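Side-chain contacts in PKS_KS domain-containing protein (Photorhabdus luminescens subsp. laumondii, PDB 6SMO), which probably acts as a beta-ketoacyl synthase of the thiolase superfamily and holds a polyketide-like pentaoxo-dodecanal chain in its pocket: residues Met137-Cys140 with Leu141-Thr145; Val44-Phe47 with Trp48-His52. All coordinates share one frame; numbering follows the deposited sequence.

Overall arrangement
Both contacts are local, each between successive turns of one helix, and both helices fall in the N-terminal half of the ketosynthase fold. Interaction 2 comes first along the chain, on helix 44-53, which follows strand 29-37 of the large mixed sheet and packs against helix 372-388. Interaction 1 comes later, on helix 134-144, which follows strand 123-128 of the same sheet but projects to the periphery, where a partner chain covers it. The centres of interactions 1 and 2 are about 37 Å apart, and the nearest atoms of interactions 1 and 2 about 25 Å. Interaction 2 thus belongs to packing within the subunit, interaction 1 to the subunit interface, with the M137 side chain about 8 Å from the bound ligand.

Interaction 1 of 2, residues Met137-Cys140 with Leu141-Thr145; sequences MEEC and LLRIT
E139 and R143, one helical turn apart, are joined by a salt bridge on the flank of helix 134-144. The R143 chain starts at CB, 3.3 Å from the carbonyl oxygen E139 O, the same oxygen that accepts the hydrogen bond from R143 N. Its CG stands anti to the backbone N (chi1 -175°), and bends at chi2 and chi3 then turn the chain back along the helix. R143 NE lies 3.5 Å from E139 OE2, near enough that it may add to the electrostatic attraction. The tip does the binding: R143 NH1 donates to E139 OE1 at 3.0 Å, with an N-H...O angle of 158°. OE1 receives it on its syn lone pair and lies close to the guanidinium plane, yet the carboxylate is turned 36° from that plane, so the two groups meet at an angle. E139 reaches this place through a bend at chi2. Over one face of the guanidinium lies C140 CA. NH1 also makes a salt bridge with D161 OD1, so the guanidinium has two carboxylate partners, which probably helps balance its charge.

This is an i to i+4 salt bridge laid along an alpha-helix, whose backbone bonds run from M137 O to L141 N and from C140 O to I144 N. Further along, T145 OG1 donates to the L141 carbonyl oxygen at 2.7 Å, a side-chain bond alongside the weak one from T145 N.

Another flank is apolar along its near part: E138 and L142 run side by side in the same direction, with E138 CG 4.0 Å from L142 CD1. Beyond CG the E138 chain is extended, and OE1 binds H118 of the neighbouring Ketoacyl_synth_N domain-containing chain and, weakly, L225 N of the ligand pocket. L141 and I144 both pack on L193 of that neighbouring chain.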
loop_
_atom_site.group_PDB
_atom_site.type_symbol
_atom_site.label_atom_id
_atom_site.label_comp_id
_atom_site.label_asym_id
_atom_site.label_seq_id
_atom_site.Cartn_x
_atom_site.Cartn_y
_atom_site.Cartn_z
ATOM N N MET B 137 15.873 1.884 -7.173
ATOM C CA MET B 137 15.610 3.350 -7.178
ATOM C C MET B 137 16.737 4.079 -6.436
ATOM O O MET B 137 17.191 5.126 -6.941
ATOM C CB MET B 137 14.267 3.677 -6.515
ATOM C CG MET B 137 13.063 3.233 -7.329
ATOM S SD MET B 137 11.495 3.896 -6.705
ATOM C CE MET B 137 11.078 2.670 -5.466
ATOM N N GLU B 138 17.162 3.547 -5.284
ATOM C CA GLU B 138 18.255 4.104 -4.439
ATOM C C GLU B 138 19.577 4.044 -5.214
ATOM O O GLU B 138 20.288 5.068 -5.247
ATOM C CB GLU B 138 18.359 3.325 -3.125
ATOM C CG GLU B 138 19.430 3.846 -2.180
ATOM C CD GLU B 138 19.892 2.849 -1.130
ATOM O OE1 GLU B 138 20.218 3.281 -0.008
ATOM O OE2 GLU B 138 19.933 1.642 -1.441
ATOM N N GLU B 139 19.887 2.882 -5.800
ATOM C CA GLU B 139 21.134 2.617 -6.570
ATOM C C GLU B 139 21.202 3.563 -7.776
ATOM O O GLU B 139 22.303 4.075 -8.059
ATOM C CB GLU B 139 21.183 1.147 -6.997
ATOM C CG GLU B 139 22.483 0.744 -7.674
ATOM C CD GLU B 139 22.579 1.068 -9.156
ATOM O OE1 GLU B 139 21.530 1.077 -9.832
ATOM O OE2 GLU B 139 23.706 1.314 -9.631
ATOM N N CYS B 140 20.069 3.779 -8.454
ATOM C CA CYS B 140 19.922 4.693 -9.621
ATOM C C CYS B 140 20.247 6.133 -9.202
ATOM O O CYS B 140 21.011 6.795 -9.926
ATOM C CB CYS B 140 18.514 4.623 -10.201
ATOM S SG CYS B 140 18.197 5.856 -11.491
ATOM N N LEU B 141 19.687 6.581 -8.071
ATOM C CA LEU B 141 19.805 7.968 -7.537
ATOM C C LEU B 141 21.270 8.293 -7.211
ATOM O O LEU B 141 21.706 9.414 -7.533
ATOM C CB LEU B 141 18.916 8.097 -6.294
ATOM C CG LEU B 141 19.065 9.384 -5.480
ATOM C CD1 LEU B 141 18.723 10.612 -6.310
ATOM C CD2 LEU B 141 18.197 9.331 -4.233
ATOM N N LEU B 142 21.991 7.356 -6.587
ATOM C CA LEU B 142 23.388 7.554 -6.110
ATOM C C LEU B 142 24.371 7.450 -7.283
ATOM O O LEU B 142 25.422 8.120 -7.226
ATOM C CB LEU B 142 23.700 6.518 -5.025
ATOM C CG LEU B 142 22.986 6.744 -3.694
ATOM C CD1 LEU B 142 23.052 5.499 -2.826
ATOM C CD2 LEU B 142 23.569 7.941 -2.958
ATOM N N ARG B 143 24.045 6.641 -8.295
ATOM C CA ARG B 143 24.854 6.465 -9.532
ATOM C C ARG B 143 24.864 7.779 -10.326
ATOM O O ARG B 143 25.962 8.211 -10.731
ATOM C CB ARG B 143 24.287 5.318 -10.373
ATOM C CG ARG B 143 25.103 4.974 -11.612
ATOM C CD ARG B 143 24.213 4.536 -12.759
ATOM N NE ARG B 143 23.313 3.454 -12.381
ATOM C CZ ARG B 143 22.268 3.042 -13.098
ATOM N NH1 ARG B 143 21.518 2.047 -12.655
ATOM N NH2 ARG B 143 21.971 3.624 -14.249
ATOM N N ILE B 144 23.688 8.382 -10.534
ATOM C CA ILE B 144 23.496 9.602 -11.381
ATOM C C ILE B 144 24.047 10.843 -10.662
ATOM O O ILE B 144 24.335 11.832 -11.363
ATOM C CB ILE B 144 22.017 9.782 -11.795
ATOM C CG1 ILE B 144 21.083 9.972 -10.594
ATOM C CG2 ILE B 144 21.578 8.632 -12.691
ATOM C CD1 ILE B 144 19.620 10.133 -10.952
ATOM N N THR B 145 24.189 10.799 -9.330
ATOM C CA THR B 145 24.717 11.915 -8.494
ATOM C C THR B 145 26.166 11.636 -8.069
ATOM O O THR B 145 26.731 12.487 -7.352
ATOM C CB THR B 145 23.825 12.158 -7.268
ATOM O OG1 THR B 145 23.681 10.923 -6.565
ATOM C CG2 THR B 145 22.460 12.699 -7.632
#

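Interaction 2 of 2, residues Val44-Phe47 with Trp48-His52; sequences VNEF and WNNIH
F47 and I51 meet on the buried side of helix 44-53, with F47 CE2 4.1 Å from I51 CD1. The two side chains run at a slant to each other, and the methyl reaches the ring obliquely. I51 carries CG1 between its backbone N and carbonyl carbon (chi1 67°), which brings both CG1 and CG2 to 3.5 Å from F47 O and, with CD1 extended beyond CG1, lets that methyl approach the ring. The F47 ring itself swings out with CG anti to the backbone N, lying near W48 N on its way.

Beneath these side chains is the i to i+4 ladder of an alpha-helix. W48 N donates to V44 O at 3.1 Å with an N-H...O angle of 155°, whereas the next three bonds, N49 N to N45 O, N50 N to E46 O and I51 N to F47 O, are weak, each at 3.4 Å. A shorter bond, H52 N to W48 O, follows at 2.8 Å. W48 also packs on the residue one turn further on: H52 CB sits over one face of the indole, toward its rim, while the H52 imidazole presents its edge to W48 CZ2.

The next shell is the body of the ketosynthase fold. F47 is wedged among I377 and A381 of helix 372-388 and V36 of strand 29-37, so the helix joins the central sheet to a helix from the C-terminal half. V44 and W48 both rest on L384 of that helix. Around W48 and H52 the surroundings are aromatic and charged: K388 makes a cation-pi contact with W48, and Y390 stacks on the H52 ring. The inner face is apolar, so dispersion and the hydrophobic effect probably hold it, and the W48 indole probably helps stabilise the K388 charge through its pi system.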
loop_
_atom_site.group_PDB
_atom_site.type_symbol
_atom_site.label_atom_id
_atom_site.label_comp_id
_atom_site.label_asym_id
_atom_site.label_seq_id
_atom_site.Cartn_x
_atom_site.Cartn_y
_atom_site.Cartn_z
ATOM N N VAL B 44 8.662 -25.000 -1.005
ATOM C CA VAL B 44 7.674 -25.454 0.022
ATOM C C VAL B 44 8.321 -26.498 0.943
ATOM O O VAL B 44 8.140 -26.383 2.172
ATOM C CB VAL B 44 6.396 -26.003 -0.644
ATOM C CG1 VAL B 44 5.485 -26.705 0.352
ATOM C CG2 VAL B 44 5.634 -24.910 -1.381
ATOM N N ASN B 45 9.035 -27.473 0.371
ATOM C CA ASN B 45 9.622 -28.632 1.099
ATOM C C ASN B 45 10.682 -28.141 2.093
ATOM O O ASN B 45 10.594 -28.520 3.278
ATOM C CB ASN B 45 10.207 -29.672 0.137
ATOM C CG ASN B 45 9.167 -30.294 -0.773
ATOM O OD1 ASN B 45 7.993 -30.379 -0.420
ATOM N ND2 ASN B 45 9.590 -30.736 -1.946
ATOM N N GLU B 46 11.639 -27.329 1.627
ATOM C CA GLU B 46 12.765 -26.798 2.446
ATOM C C GLU B 46 12.220 -25.817 3.492
ATOM O O GLU B 46 12.668 -25.890 4.653
ATOM C CB GLU B 46 13.811 -26.121 1.556
ATOM C CG GLU B 46 15.120 -25.833 2.270
ATOM C CD GLU B 46 16.081 -24.941 1.501
ATOM O OE1 GLU B 46 16.675 -24.041 2.129
ATOM O OE2 GLU B 46 16.237 -25.150 0.281
ATOM N N PHE B 47 11.292 -24.941 3.089
ATOM C CA PHE B 47 10.660 -23.899 3.944
ATOM C C PHE B 47 10.005 -24.550 5.168
ATOM O O PHE B 47 10.241 -24.065 6.292
ATOM C CB PHE B 47 9.638 -23.087 3.142
ATOM C CG PHE B 47 8.832 -22.103 3.954
ATOM C CD1 PHE B 47 9.414 -20.943 4.444
ATOM C CD2 PHE B 47 7.491 -22.333 4.226
ATOM C CE1 PHE B 47 8.673 -20.038 5.187
ATOM C CE2 PHE B 47 6.752 -21.426 4.969
ATOM C CZ PHE B 47 7.344 -20.281 5.449
ATOM N N TRP B 48 9.211 -25.606 4.955
ATOM C CA TRP B 48 8.421 -26.290 6.017
ATOM C C TRP B 48 9.355 -26.970 7.025
ATOM O O TRP B 48 9.155 -26.764 8.239
ATOM C CB TRP B 48 7.432 -27.301 5.423
ATOM C CG TRP B 48 6.748 -28.113 6.478
ATOM C CD1 TRP B 48 6.952 -29.430 6.771
ATOM C CD2 TRP B 48 5.783 -27.636 7.434
ATOM N NE1 TRP B 48 6.164 -29.811 7.824
ATOM C CE2 TRP B 48 5.436 -28.732 8.251
ATOM C CE3 TRP B 48 5.172 -26.399 7.669
ATOM C CZ2 TRP B 48 4.503 -28.623 9.284
ATOM C CZ3 TRP B 48 4.251 -26.292 8.689
ATOM C CH2 TRP B 48 3.922 -27.391 9.484
ATOM N N ASN B 49 10.315 -27.761 6.533
ATOM C CA ASN B 49 11.250 -28.580 7.355
ATOM C C ASN B 49 11.935 -27.697 8.405
ATOM O O ASN B 49 12.020 -28.131 9.568
ATOM C CB ASN B 49 12.294 -29.293 6.490
ATOM C CG ASN B 49 11.715 -30.426 5.666
ATOM O OD1 ASN B 49 10.720 -31.036 6.048
ATOM N ND2 ASN B 49 12.336 -30.717 4.536
ATOM N N ASN B 50 12.398 -26.507 8.006
ATOM C CA ASN B 50 13.188 -25.587 8.867
ATOM C C ASN B 50 12.282 -24.980 9.948
ATOM O O ASN B 50 12.713 -24.963 11.119
ATOM C CB ASN B 50 13.912 -24.520 8.039
ATOM C CG ASN B 50 15.093 -25.076 7.271
ATOM O OD1 ASN B 50 15.195 -24.898 6.060
ATOM N ND2 ASN B 50 15.988 -25.760 7.964
ATOM N N ILE B 51 11.081 -24.514 9.585
ATOM C CA ILE B 51 10.134 -23.851 10.535
ATOM C C ILE B 51 9.517 -24.908 11.462
ATOM O O ILE B 51 9.163 -24.547 12.602
ATOM C CB ILE B 51 9.060 -23.008 9.811
ATOM C CG1 ILE B 51 8.084 -23.857 8.991
ATOM C CG2 ILE B 51 9.714 -21.923 8.966
ATOM C CD1 ILE B 51 6.788 -23.148 8.665
ATOM N N HIS B 52 9.400 -26.157 10.994
ATOM C CA HIS B 52 8.922 -27.321 11.789
ATOM C C HIS B 52 9.861 -27.550 12.980
ATOM O O HIS B 52 9.360 -27.654 14.118
ATOM C CB HIS B 52 8.818 -28.575 10.909
ATOM C CG HIS B 52 8.304 -29.774 11.632
ATOM N ND1 HIS B 52 9.129 -30.603 12.365
ATOM C CD2 HIS B 52 7.059 -30.286 11.739
ATOM C CE1 HIS B 52 8.414 -31.575 12.894
ATOM N NE2 HIS B 52 7.140 -31.403 12.524
#